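Local atomic coordinates of alanyl-tRNA synthetase (Aquifex aeolicus, PDB entry 3G98), a protein that attaches alanine to its tRNA, its C-terminal C-Ala domain, the fragment crystallised here, bringing the editing and aminoacylation functions together on one tRNA. Residues Y13-E18 against F41-K46; E22-L27 against K49-I54; K36-F41 against G55-I60; V76-G81 against P95-E100. One frame throughout, in Å; residues are numbered along the deposited sequence. Where two conformers were deposited one is given.

Contact 1 of 4, residues Y13-E18 against F41-K46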
loop_
_atom_site.group_PDB
_atom_site.type_symbol
_atom_site.label_atom_id
_atom_site.label_comp_id
_atom_site.label_asym_id
_atom_site.label_seq_id
_atom_site.Cartn_x
_atom_site.Cartn_y
_atom_site.Cartn_z
ATOM N N TYR A 13 5.377 -3.407 4.560
ATOM C CA TYR A 13 5.663 -2.626 3.370
ATOM C C TYR A 13 6.968 -2.979 2.704
ATOM O O TYR A 13 7.913 -3.453 3.341
ATOM C CB TYR A 13 5.603 -1.122 3.673
ATOM C CG TYR A 13 6.742 -0.634 4.542
ATOM C CD1 TYR A 13 7.918 -0.162 3.972
ATOM C CD2 TYR A 13 6.647 -0.662 5.932
ATOM C CE1 TYR A 13 8.976 0.279 4.764
ATOM C CE2 TYR A 13 7.696 -0.222 6.735
ATOM C CZ TYR A 13 8.855 0.247 6.141
ATOM O OH TYR A 13 9.901 0.682 6.925
ATOM N N GLY A 14 7.019 -2.728 1.404
ATOM C CA GLY A 14 8.241 -2.967 0.658
ATOM C C GLY A 14 8.039 -2.729 -0.815
ATOM O O GLY A 14 6.913 -2.759 -1.312
ATOM N N VAL A 15 9.130 -2.483 -1.526
ATOM C CA VAL A 15 9.042 -2.325 -2.969
ATOM C C VAL A 15 9.918 -3.386 -3.614
ATOM O O VAL A 15 11.045 -3.627 -3.169
ATOM C CB VAL A 15 9.473 -0.900 -3.421
ATOM C CG1 VAL A 15 10.791 -0.509 -2.776
ATOM C CG2 VAL A 15 9.561 -0.825 -4.930
ATOM N N PHE A 16 9.371 -4.054 -4.625
ATOM C CA PHE A 16 10.030 -5.168 -5.277
ATOM C C PHE A 16 10.404 -4.749 -6.690
ATOM O O PHE A 16 9.837 -3.811 -7.230
ATOM C CB PHE A 16 9.081 -6.371 -5.348
ATOM C CG PHE A 16 8.628 -6.874 -4.003
ATOM C CD1 PHE A 16 7.483 -6.367 -3.403
ATOM C CD2 PHE A 16 9.348 -7.852 -3.341
ATOM C CE1 PHE A 16 7.062 -6.833 -2.165
ATOM C CE2 PHE A 16 8.939 -8.324 -2.097
ATOM C CZ PHE A 16 7.794 -7.812 -1.507
ATOM N N GLU A 17 11.358 -5.440 -7.292
ATOM C CA GLU A 17 11.652 -5.185 -8.696
ATOM C C GLU A 17 10.912 -6.200 -9.540
ATOM O O GLU A 17 10.908 -7.396 -9.222
ATOM C CB GLU A 17 13.157 -5.311 -8.982
ATOM C CG GLU A 17 14.050 -4.390 -8.164
ATOM C CD GLU A 17 14.116 -2.978 -8.728
ATOM O OE1 GLU A 17 13.970 -2.811 -9.954
ATOM O OE2 GLU A 17 14.323 -2.033 -7.945
ATOM N N GLU A 18 10.293 -5.718 -10.611
ATOM C CA GLU A 18 9.804 -6.567 -11.698
ATOM C C GLU A 18 8.634 -7.502 -11.369
ATOM O O GLU A 18 8.395 -8.469 -12.096
ATOM C CB GLU A 18 10.963 -7.386 -12.298
ATOM C CG GLU A 18 12.271 -6.614 -12.451
ATOM C CD GLU A 18 12.190 -5.468 -13.456
ATOM O OE1 GLU A 18 11.181 -5.365 -14.190
ATOM O OE2 GLU A 18 13.151 -4.671 -13.516
ATOM N N PHE A 41 1.314 -2.212 2.339
ATOM C CA PHE A 41 1.606 -1.266 1.266
ATOM C C PHE A 41 2.808 -1.773 0.507
ATOM O O PHE A 41 3.945 -1.633 0.950
ATOM C CB PHE A 41 1.841 0.137 1.847
ATOM C CG PHE A 41 2.269 1.176 0.835
ATOM C CD1 PHE A 41 1.696 1.233 -0.436
ATOM C CD2 PHE A 41 3.229 2.123 1.175
ATOM C CE1 PHE A 41 2.091 2.213 -1.354
ATOM C CE2 PHE A 41 3.614 3.103 0.272
ATOM C CZ PHE A 41 3.047 3.139 -0.999
ATOM N N ILE A 42 2.562 -2.404 -0.633
ATOM C CA ILE A 42 3.676 -2.945 -1.398
ATOM C C ILE A 42 3.654 -2.391 -2.806
ATOM O O ILE A 42 2.612 -1.966 -3.312
ATOM C CB ILE A 42 3.718 -4.491 -1.414
ATOM C CG1 ILE A 42 2.438 -5.066 -2.025
ATOM C CG2 ILE A 42 3.969 -5.032 -0.002
ATOM C CD1 ILE A 42 2.437 -6.594 -2.134
ATOM N N ALA A 43 4.818 -2.390 -3.427
ATOM C CA ALA A 43 4.960 -1.776 -4.729
ATOM C C ALA A 43 5.907 -2.610 -5.574
ATOM O O ALA A 43 6.688 -3.416 -5.047
ATOM C CB ALA A 43 5.484 -0.367 -4.581
ATOM N N SER A 44 5.827 -2.410 -6.887
ATOM C CA SER A 44 6.732 -3.072 -7.817
ATOM C C SER A 44 7.288 -2.039 -8.771
ATOM O O SER A 44 6.530 -1.327 -9.438
ATOM C CB SER A 44 6.003 -4.140 -8.612
ATOM O OG SER A 44 6.853 -4.692 -9.610
ATOM N N ARG A 45 8.612 -1.946 -8.808
ATOM C CA ARG A 45 9.289 -1.047 -9.724
ATOM C C ARG A 45 9.573 -1.793 -11.021
ATOM O O ARG A 45 10.196 -2.859 -11.008
ATOM C CB ARG A 45 10.606 -0.554 -9.128
ATOM C CG ARG A 45 11.237 0.543 -9.959
ATOM C CD ARG A 45 12.652 0.889 -9.530
ATOM N NE ARG A 45 13.187 1.928 -10.411
ATOM C CZ ARG A 45 13.706 3.080 -9.998
ATOM N NH1 ARG A 45 13.811 3.344 -8.703
ATOM N NH2 ARG A 45 14.143 3.959 -10.888
ATOM N N LYS A 46 9.107 -1.235 -12.132
ATOM C CA LYS A 46 9.497 -1.724 -13.452
ATOM C C LYS A 46 10.135 -0.575 -14.217
ATOM O O LYS A 46 9.441 0.222 -14.856
ATOM C CB LYS A 46 8.290 -2.281 -14.209
ATOM C CG LYS A 46 7.781 -3.608 -13.645
ATOM C CD LYS A 46 6.382 -3.954 -14.142
ATOM C CE LYS A 46 6.408 -4.751 -15.439
ATOM N NZ LYS A 46 5.063 -5.329 -15.744
#
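Two parallel neighbours in the sheet, strands 9-17 and 38-46, are the outer members of a beta-alpha-beta unit whose helix 21-31 lies over the face bearing Phe16, Ile42 and Ser44. Five backbone bonds zip them together; Gly14 donates through N to Phe41 and accepts through O from Ala43, and Phe16 does the same with Ala43 and Arg45. The Phe16 side chain starts with CG anti to its carbonyl carbon (chi1 -61°). Phe16 CB sits 3.8 Å from Ala43 O, and CG follows at the same oxygen. Phe16 CD1 comes closer, 3.5 Å from Ala43 O, which lies near the ring plane at the edge. Phe16 CE1 then reaches Ile42 CB at 4.2 Å, the two side chains crossing obliquely; Met1 also touches this ring. An alanine here removes the ring and would probably uncover part of Ile42 and the edge of the strand pair near Ala43 O. On the other face Val15 CG2 meets Ala43 CB, and Glu17 runs alongside Arg45 without a salt bridge, the guanidinium pairing with Asp96 instead. The ladder is tightest at Arg45 N, which donates to Phe16 O over 2.7 Å, nearly along the C=O axis.

Contact 2 of 4, residues E22-L27 against K49-I54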
loop_
_atom_site.group_PDB
_atom_site.type_symbol
_atom_site.label_atom_id
_atom_site.label_comp_id
_atom_site.label_asym_id
_atom_site.label_seq_id
_atom_site.Cartn_x
_atom_site.Cartn_y
_atom_site.Cartn_z
ATOM N N GLU A 22 -0.746 -7.901 -11.150
ATOM C CA GLU A 22 -1.753 -8.845 -10.652
ATOM C C GLU A 22 -1.174 -9.752 -9.556
ATOM O O GLU A 22 -1.878 -10.139 -8.612
ATOM C CB GLU A 22 -2.384 -9.644 -11.796
ATOM C CG GLU A 22 -3.454 -8.845 -12.572
ATOM C CD GLU A 22 -4.625 -8.400 -11.691
ATOM O OE1 GLU A 22 -5.152 -9.236 -10.928
ATOM O OE2 GLU A 22 -5.025 -7.216 -11.764
ATOM N N GLU A 23 0.115 -10.054 -9.677
ATOM C CA GLU A 23 0.839 -10.840 -8.681
ATOM C C GLU A 23 1.030 -10.028 -7.396
ATOM O O GLU A 23 0.868 -10.532 -6.280
ATOM C CB GLU A 23 2.201 -11.267 -9.242
ATOM C CG GLU A 23 2.115 -12.331 -10.338
ATOM C CD GLU A 23 3.463 -12.636 -10.983
ATOM O OE1 GLU A 23 4.456 -11.919 -10.708
ATOM O OE2 GLU A 23 3.523 -13.598 -11.776
ATOM N N LEU A 24 1.372 -8.757 -7.569
ATOM C CA LEU A 24 1.518 -7.851 -6.448
ATOM C C LEU A 24 0.216 -7.754 -5.660
ATOM O O LEU A 24 0.210 -7.824 -4.428
ATOM C CB LEU A 24 1.930 -6.475 -6.967
ATOM C CG LEU A 24 2.404 -5.442 -5.962
ATOM C CD1 LEU A 24 3.763 -5.833 -5.436
ATOM C CD2 LEU A 24 2.444 -4.071 -6.647
ATOM N N ARG A 25 -0.893 -7.601 -6.379
ATOM C CA ARG A 25 -2.213 -7.536 -5.764
ATOM C C ARG A 25 -2.524 -8.808 -4.986
ATOM O O ARG A 25 -3.049 -8.757 -3.870
ATOM C CB ARG A 25 -3.281 -7.338 -6.844
ATOM C CG ARG A 25 -4.673 -7.091 -6.306
ATOM C CD ARG A 25 -5.724 -7.247 -7.399
ATOM N NE ARG A 25 -7.043 -6.950 -6.867
ATOM C CZ ARG A 25 -7.561 -5.726 -6.817
ATOM N NH1 ARG A 25 -6.872 -4.692 -7.285
ATOM N NH2 ARG A 25 -8.768 -5.540 -6.304
ATOM N N ASN A 26 -2.224 -9.955 -5.588
ATOM C CA ASN A 26 -2.501 -11.226 -4.937
ATOM C C ASN A 26 -1.663 -11.380 -3.656
ATOM O O ASN A 26 -2.150 -11.886 -2.642
ATOM C CB ASN A 26 -2.278 -12.387 -5.906
ATOM C CG ASN A 26 -3.334 -12.442 -7.006
ATOM O OD1 ASN A 26 -3.123 -13.067 -8.046
ATOM N ND2 ASN A 26 -4.474 -11.779 -6.782
ATOM N N LEU A 27 -0.418 -10.914 -3.701
ATOM C CA LEU A 27 0.451 -10.948 -2.526
ATOM C C LEU A 27 -0.088 -10.071 -1.394
ATOM O O LEU A 27 -0.118 -10.490 -0.227
ATOM C CB LEU A 27 1.881 -10.531 -2.900
ATOM C CG LEU A 27 2.949 -10.505 -1.797
ATOM C CD1 LEU A 27 3.081 -11.863 -1.109
ATOM C CD2 LEU A 27 4.293 -10.077 -2.361
ATOM N N LYS A 49 8.699 3.109 -13.970
ATOM C CA LYS A 49 7.306 3.070 -13.542
ATOM C C LYS A 49 7.180 2.333 -12.215
ATOM O O LYS A 49 8.037 1.514 -11.862
ATOM C CB LYS A 49 6.435 2.395 -14.604
ATOM C CG LYS A 49 6.459 3.097 -15.956
ATOM C CD LYS A 49 6.131 4.580 -15.810
ATOM C CE LYS A 49 6.286 5.319 -17.136
ATOM N NZ LYS A 49 5.412 4.740 -18.187
ATOM N N ILE A 50 6.109 2.618 -11.484
ATOM C CA ILE A 50 5.848 1.896 -10.251
ATOM C C ILE A 50 4.349 1.576 -10.098
ATOM O O ILE A 50 3.480 2.426 -10.310
ATOM C CB ILE A 50 6.408 2.663 -9.018
ATOM C CG1 ILE A 50 6.159 1.894 -7.721
ATOM C CG2 ILE A 50 5.806 4.079 -8.925
ATOM C CD1 ILE A 50 7.028 2.393 -6.570
ATOM N N ASN A 51 4.062 0.327 -9.769
ATOM C CA ASN A 51 2.701 -0.104 -9.483
ATOM C C ASN A 51 2.620 -0.372 -7.990
ATOM O O ASN A 51 3.571 -0.875 -7.406
ATOM C CB ASN A 51 2.368 -1.368 -10.289
ATOM C CG ASN A 51 0.926 -1.818 -10.112
ATOM O OD1 ASN A 51 0.572 -2.424 -9.104
ATOM N ND2 ASN A 51 0.089 -1.535 -11.110
ATOM N N PHE A 52 1.493 -0.034 -7.373
ATOM C CA PHE A 52 1.397 -0.157 -5.929
ATOM C C PHE A 52 0.004 -0.591 -5.462
ATOM O O PHE A 52 -1.002 -0.345 -6.132
ATOM C CB PHE A 52 1.826 1.151 -5.246
ATOM C CG PHE A 52 1.168 2.369 -5.808
ATOM C CD1 PHE A 52 1.699 3.011 -6.928
ATOM C CD2 PHE A 52 0.000 2.865 -5.240
ATOM C CE1 PHE A 52 1.096 4.128 -7.463
ATOM C CE2 PHE A 52 -0.623 3.986 -5.777
ATOM C CZ PHE A 52 -0.073 4.620 -6.894
ATOM N N VAL A 53 -0.031 -1.234 -4.303
ATOM C CA VAL A 53 -1.261 -1.784 -3.757
ATOM C C VAL A 53 -1.340 -1.486 -2.264
ATOM O O VAL A 53 -0.332 -1.524 -1.554
ATOM C CB VAL A 53 -1.302 -3.315 -3.926
ATOM C CG1 VAL A 53 -2.509 -3.915 -3.180
ATOM C CG2 VAL A 53 -1.306 -3.712 -5.419
ATOM N N ILE A 54 -2.544 -1.198 -1.801
ATOM C CA ILE A 54 -2.832 -1.106 -0.374
ATOM C C ILE A 54 -3.902 -2.139 -0.074
ATOM O O ILE A 54 -4.967 -2.138 -0.697
ATOM C CB ILE A 54 -3.364 0.290 0.022
ATOM C CG1 ILE A 54 -2.332 1.380 -0.271
ATOM C CG2 ILE A 54 -3.748 0.312 1.512
ATOM C CD1 ILE A 54 -1.343 1.590 0.830
#
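Leu24 carries most of this contact between helix 21-31 and strand 49-56, with Val53 as its main partner and Arg25 at the margin. With CG anti to the backbone N (chi1 -168°), the Leu24 side chain reaches down from the helix, and its branch CD2 does nearly all the touching. Leu24 CD2 lies 3.5 Å from Asn51 O and equally close to Asn51 OD1, so this methyl rests against both oxygens of one residue. It also passes over the strand backbone at Phe52 CA. Beside it stands Val53, whose CG2 is 4.0 Å from Leu24 CD2; the two side chains run antiparallel, each pointing toward the other's backbone. The same Val53 CG2, set beside its own backbone N, presses on the helix backbone, 3.9 Å from Arg25 CA. Arg25 thus offers its backbone and CB here, while its extended chain carries the guanidinium onward, NH1 bonding to Gln89 OE1. Gln89 NE2 in turn holds Asn51 OD1, so that oxygen is satisfied although it borders a methyl. No hydrogen bond joins the two segments, and the grip is purely van der Waals. Ile42 of the adjoining strand and Leu87 of strand 87-92, on the other flank of strand 49-56, extend the apolar surface. The axes of 22-27 and 49-54 approach to 8.3 Å, their directions 22° apart. This is the helix-on-sheet layering of an alpha/beta fold, the helix of a beta-alpha-beta unit reaching past its own strands onto the neighbouring one.

Contact 3 of 4, residues K36-F41 against G55-I60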
loop_
_atom_site.group_PDB
_atom_site.type_symbol
_atom_site.label_atom_id
_atom_site.label_comp_id
_atom_site.label_asym_id
_atom_site.label_seq_id
_atom_site.Cartn_x
_atom_site.Cartn_y
_atom_site.Cartn_z
ATOM N N LYS A 36 -6.053 -9.181 12.155
ATOM C CA LYS A 36 -7.237 -8.345 12.019
ATOM C C LYS A 36 -6.866 -6.867 12.072
ATOM O O LYS A 36 -7.745 -6.004 12.094
ATOM C CB LYS A 36 -8.248 -8.680 13.115
ATOM C CG LYS A 36 -8.848 -10.078 12.995
ATOM C CD LYS A 36 -9.908 -10.321 14.055
ATOM C CE LYS A 36 -9.319 -10.226 15.456
ATOM N NZ LYS A 36 -10.353 -10.424 16.509
ATOM N N LYS A 37 -5.563 -6.586 12.083
ATOM C CA LYS A 37 -5.076 -5.212 12.151
ATOM C C LYS A 37 -3.944 -4.922 11.162
ATOM O O LYS A 37 -3.144 -4.021 11.388
ATOM C CB LYS A 37 -4.609 -4.885 13.573
ATOM C CG LYS A 37 -3.523 -5.814 14.098
ATOM C CD LYS A 37 -3.099 -5.433 15.509
ATOM C CE LYS A 37 -2.116 -4.273 15.498
ATOM N NZ LYS A 37 -1.766 -3.837 16.881
ATOM N N ASP A 38 -3.886 -5.676 10.066
ATOM C CA ASP A 38 -2.818 -5.518 9.075
ATOM C C ASP A 38 -3.111 -4.436 8.039
ATOM O O ASP A 38 -4.229 -4.325 7.544
ATOM C CB ASP A 38 -2.577 -6.836 8.337
ATOM C CG ASP A 38 -2.100 -7.945 9.253
ATOM O OD1 ASP A 38 -1.292 -7.672 10.167
ATOM O OD2 ASP A 38 -2.535 -9.096 9.052
ATOM N N VAL A 39 -2.089 -3.647 7.724
ATOM C CA VAL A 39 -2.117 -2.719 6.606
ATOM C C VAL A 39 -0.914 -3.084 5.742
ATOM O O VAL A 39 0.212 -3.153 6.229
ATOM C CB VAL A 39 -1.998 -1.232 7.062
ATOM C CG1 VAL A 39 -2.059 -0.294 5.852
ATOM C CG2 VAL A 39 -3.094 -0.868 8.073
ATOM N N VAL A 40 -1.148 -3.338 4.463
ATOM C CA VAL A 40 -0.074 -3.771 3.570
ATOM C C VAL A 40 0.099 -2.735 2.478
ATOM O O VAL A 40 -0.861 -2.393 1.781
ATOM C CB VAL A 40 -0.412 -5.128 2.925
ATOM C CG1 VAL A 40 0.707 -5.585 1.995
ATOM C CG2 VAL A 40 -0.722 -6.167 3.999
ATOM N N PHE A 41 1.314 -2.212 2.339
ATOM C CA PHE A 41 1.606 -1.266 1.266
ATOM C C PHE A 41 2.808 -1.773 0.507
ATOM O O PHE A 41 3.945 -1.633 0.950
ATOM C CB PHE A 41 1.841 0.137 1.847
ATOM C CG PHE A 41 2.269 1.176 0.835
ATOM C CD1 PHE A 41 1.696 1.233 -0.436
ATOM C CD2 PHE A 41 3.229 2.123 1.175
ATOM C CE1 PHE A 41 2.091 2.213 -1.354
ATOM C CE2 PHE A 41 3.614 3.103 0.272
ATOM C CZ PHE A 41 3.047 3.139 -0.999
ATOM N N GLY A 55 -3.597 -3.045 0.848
ATOM C CA GLY A 55 -4.584 -4.012 1.326
ATOM C C GLY A 55 -4.674 -3.901 2.830
ATOM O O GLY A 55 -3.655 -3.742 3.501
ATOM N N VAL A 56 -5.888 -3.958 3.370
ATOM C CA VAL A 56 -6.056 -3.891 4.818
ATOM C C VAL A 56 -6.888 -5.074 5.308
ATOM O O VAL A 56 -7.669 -5.649 4.546
ATOM C CB VAL A 56 -6.680 -2.534 5.301
ATOM C CG1 VAL A 56 -5.870 -1.340 4.792
ATOM C CG2 VAL A 56 -8.120 -2.408 4.876
ATOM N N SER A 57 -6.697 -5.459 6.562
ATOM C CA SER A 57 -7.548 -6.480 7.161
ATOM C C SER A 57 -8.989 -6.008 7.062
ATOM O O SER A 57 -9.285 -4.847 7.350
ATOM C CB SER A 57 -7.179 -6.682 8.623
ATOM O OG SER A 57 -5.882 -7.214 8.752
ATOM N N LYS A 58 -9.897 -6.892 6.673
ATOM C CA LYS A 58 -11.273 -6.454 6.443
ATOM C C LYS A 58 -11.883 -5.777 7.672
ATOM O O LYS A 58 -12.700 -4.855 7.542
ATOM C CB LYS A 58 -12.157 -7.597 5.935
ATOM C CG LYS A 58 -13.586 -7.157 5.655
ATOM C CD LYS A 58 -14.084 -7.643 4.301
ATOM C CE LYS A 58 -15.383 -6.922 3.929
ATOM N NZ LYS A 58 -15.658 -7.009 2.464
ATOM N N GLU A 59 -11.460 -6.210 8.858
ATOM C CA GLU A 59 -11.995 -5.678 10.113
ATOM C C GLU A 59 -11.711 -4.188 10.321
ATOM O O GLU A 59 -12.428 -3.522 11.057
ATOM C CB GLU A 59 -11.470 -6.474 11.310
ATOM C CG GLU A 59 -11.995 -7.904 11.389
ATOM C CD GLU A 59 -11.192 -8.882 10.542
ATOM O OE1 GLU A 59 -10.236 -8.453 9.855
ATOM O OE2 GLU A 59 -11.517 -10.090 10.573
ATOM N N ILE A 60 -10.673 -3.664 9.672
ATOM C CA ILE A 60 -10.274 -2.268 9.881
ATOM C C ILE A 60 -10.512 -1.371 8.658
ATOM O O ILE A 60 -9.977 -0.266 8.573
ATOM C CB ILE A 60 -8.799 -2.156 10.334
ATOM C CG1 ILE A 60 -7.856 -2.653 9.232
ATOM C CG2 ILE A 60 -8.581 -2.931 11.622
ATOM C CD1 ILE A 60 -6.392 -2.340 9.493
#
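The open end of the beta hairpin formed by strands 38-46 and 49-56 lies here, where the antiparallel ladder gives way to side-chain bonding. Val40 and Gly55 form a hydrogen-bonded pair: Val40 N donates to Gly55 O over 2.7 Å, nearly along the C=O axis, and Gly55 N returns the bond to Val40 O. Next comes the non-hydrogen-bonded pair Val39 and Val56, whose CG1 methyls meet side by side at 4.1 Å. One step further, Ser57 N donates to Asp38 O, in the carbonyl plane. The return bond is made by a side chain: with OG beside its own backbone N (chi1 -66°), Ser57 accepts from Asp38 N, the N to OG distance being 2.8 Å. The hydroxyl also bonds to Arg32 O, while Asp38 OD2 is held by Thr35 N. An alanine in place of Ser57 lacks this hydroxyl and would probably leave Asp38 N without its acceptor and loosen the tie to Arg32. Beyond the ladder Ile60 folds back. Ile60 CG2 packs 3.2 Å from Lys36 O, and Ile60 CD1 meets Val39 CG2 at 3.9 Å, these side chains nearly perpendicular to each other. At the exposed end the aliphatic part of Lys36 crosses the carboxylate of Glu59, Lys36 CG 3.6 Å from Glu59 CD, yet NZ stays well short of the carboxylate oxygens. Any attraction between these charges is thus likely to be diffuse, and the hairpin end is probably held mainly by the backbone bonds, the Ile60 packing and one serine hydroxyl that accepts from Asp38 N and donates to Arg32 O.

Contact 4 of 4, residues V76-G81 against P95-E100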
loop_
_atom_site.group_PDB
_atom_site.type_symbol
_atom_site.label_atom_id
_atom_site.label_comp_id
_atom_site.label_asym_id
_atom_site.label_seq_id
_atom_site.Cartn_x
_atom_site.Cartn_y
_atom_site.Cartn_z
ATOM N N VAL A 76 2.008 11.015 -4.121
ATOM C CA VAL A 76 3.456 11.035 -3.883
ATOM C C VAL A 76 4.231 10.289 -4.977
ATOM O O VAL A 76 5.312 10.715 -5.400
ATOM C CB VAL A 76 3.789 10.457 -2.486
ATOM C CG1 VAL A 76 5.281 10.308 -2.299
ATOM C CG2 VAL A 76 3.190 11.349 -1.395
ATOM N N LEU A 77 3.654 9.195 -5.458
ATOM C CA LEU A 77 4.294 8.363 -6.472
ATOM C C LEU A 77 3.977 8.847 -7.891
ATOM O O LEU A 77 4.256 8.146 -8.864
ATOM C CB LEU A 77 3.869 6.900 -6.286
ATOM C CG LEU A 77 4.323 6.274 -4.966
ATOM C CD1 LEU A 77 3.767 4.861 -4.832
ATOM C CD2 LEU A 77 5.851 6.254 -4.904
ATOM N N LYS A 78 3.415 10.053 -7.992
ATOM C CA LYS A 78 3.029 10.653 -9.270
ATOM C C LYS A 78 2.112 9.705 -10.034
ATOM O O LYS A 78 2.366 9.360 -11.194
ATOM C CB LYS A 78 4.269 11.016 -10.100
ATOM C CG LYS A 78 5.229 11.973 -9.385
ATOM C CD LYS A 78 4.579 13.334 -9.171
ATOM C CE LYS A 78 5.580 14.353 -8.641
ATOM N NZ LYS A 78 4.948 15.709 -8.571
ATOM N N GLY A 79 1.054 9.264 -9.356
ATOM C CA GLY A 79 0.091 8.352 -9.946
ATOM C C GLY A 79 -1.272 8.444 -9.280
ATOM O O GLY A 79 -1.538 9.355 -8.491
ATOM N N GLY A 80 -2.141 7.498 -9.607
ATOM C CA GLY A 80 -3.491 7.502 -9.072
ATOM C C GLY A 80 -3.765 6.206 -8.360
ATOM O O GLY A 80 -2.855 5.597 -7.805
ATOM N N GLY A 81 -5.019 5.775 -8.393
ATOM C CA GLY A 81 -5.405 4.535 -7.743
ATOM C C GLY A 81 -6.891 4.471 -7.485
ATOM O O GLY A 81 -7.602 5.486 -7.548
ATOM N N PRO A 95 9.106 5.994 -9.126
ATOM C CA PRO A 95 9.491 4.853 -8.286
ATOM C C PRO A 95 10.398 5.261 -7.133
ATOM O O PRO A 95 10.306 4.698 -6.036
ATOM C CB PRO A 95 10.261 3.943 -9.248
ATOM C CG PRO A 95 9.874 4.386 -10.610
ATOM C CD PRO A 95 9.582 5.849 -10.511
ATOM N N ASP A 96 11.252 6.250 -7.377
ATOM C CA ASP A 96 12.217 6.686 -6.365
ATOM C C ASP A 96 11.556 7.336 -5.159
ATOM O O ASP A 96 12.217 7.628 -4.160
ATOM C CB ASP A 96 13.230 7.651 -6.972
ATOM C CG ASP A 96 14.198 6.960 -7.895
ATOM O OD1 ASP A 96 14.330 5.719 -7.809
ATOM O OD2 ASP A 96 14.828 7.661 -8.710
ATOM N N LYS A 97 10.252 7.566 -5.251
ATOM C CA LYS A 97 9.535 8.245 -4.182
ATOM C C LYS A 97 8.806 7.294 -3.224
ATOM O O LYS A 97 8.012 7.730 -2.397
ATOM C CB LYS A 97 8.582 9.289 -4.760
ATOM C CG LYS A 97 9.313 10.503 -5.343
ATOM C CD LYS A 97 8.350 11.609 -5.764
ATOM C CE LYS A 97 7.717 12.319 -4.562
ATOM N NZ LYS A 97 6.512 13.130 -4.959
ATOM N N PHE A 98 9.107 6.004 -3.304
ATOM C CA PHE A 98 8.476 5.037 -2.399
ATOM C C PHE A 98 8.735 5.307 -0.908
ATOM O O PHE A 98 7.803 5.266 -0.104
ATOM C CB PHE A 98 8.864 3.600 -2.759
ATOM C CG PHE A 98 8.222 2.558 -1.878
ATOM C CD1 PHE A 98 8.944 1.957 -0.850
ATOM C CD2 PHE A 98 6.906 2.177 -2.081
ATOM C CE1 PHE A 98 8.359 0.990 -0.041
ATOM C CE2 PHE A 98 6.308 1.209 -1.270
ATOM C CZ PHE A 98 7.043 0.616 -0.252
ATOM N N PRO A 99 9.999 5.569 -0.528
ATOM C CA PRO A 99 10.253 5.873 0.885
ATOM C C PRO A 99 9.400 7.041 1.401
ATOM O O PRO A 99 8.905 7.002 2.532
ATOM C CB PRO A 99 11.743 6.226 0.905
ATOM C CG PRO A 99 12.317 5.519 -0.273
ATOM C CD PRO A 99 11.241 5.567 -1.323
ATOM N N GLU A 100 9.229 8.069 0.574
ATOM C CA GLU A 100 8.422 9.226 0.944
ATOM C C GLU A 100 6.933 8.849 1.057
ATOM O O GLU A 100 6.211 9.346 1.933
ATOM C CB GLU A 100 8.630 10.355 -0.064
ATOM C CG GLU A 100 10.000 11.048 0.023
ATOM C CD GLU A 100 11.189 10.195 -0.442
ATOM O OE1 GLU A 100 11.011 9.221 -1.209
ATOM O OE2 GLU A 100 12.325 10.511 -0.029
#
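Lys97 lays its side chain across the carbonyl of Val76, so that one oxygen meets nearly the whole length of the chain. Lys97 CB starts 3.6 Å from Val76 O. The chain bends at chi3 (71°) and curls round the oxygen, bringing Lys97 CE to 3.0 Å from Val76 O. The ammonium completes the wrap: Lys97 NZ donates to Val76 O over 2.7 Å, in the carbonyl plane and on a lone pair, the C=O...N angle being 129°. Val76 itself packs from the helix side, its CG1 touching Lys97 CE at 3.9 Å and Glu100 CB at a similar distance. Leu77 adds the buried half of the contact. Leu77 CD2 lies over the peptide that joins Lys97 to Phe98, 3.6 Å from Lys97 C and equally near Phe98 N, and its side chain also meets Phe52 of the sheet and Ala101. Lys78 NZ comes within 4.7 Å of Lys97 NZ, and the like charges would probably repel mildly. The carbonyl that Lys97 takes up lies at the C-terminal end of helix 66-76, where the helix dipole is likely to favour a positive group. Lys97 is also the N-cap residue of helix 98-110, but its side chain serves the end of the other helix. Lys78, with positive phi (54°), is the C-prime residue there, and its N and that of Gly79 turn back to carbonyls of the last helical turn. This is a Schellman motif, with a lysine from the start of the next helix added at its carbonyl end.

How the contacts relate
Contacts 1 and 3 are backbone ladders, parallel in the first and antiparallel in the second, sharing strand 38-46 and Phe41, on opposite sides of the chain's centre. Contacts 2 and 3 are buried, 1 and 4 only partly so. Contact 2, held by van der Waals contact alone across its segments, adds a helix to one face of the same sheet. Contact 4 belongs to the other face, where the rings of Phe98 and Phe41 meet, planes about 30° apart, and Leu77 meets Phe52. It depends on a charged side chain at a helix end. Contact 1 meets contact 4 through the Arg45-Asp96 salt bridge, and contact 2 through backbone bonds of Ile42 with Val53 and Ser44 with Asn51.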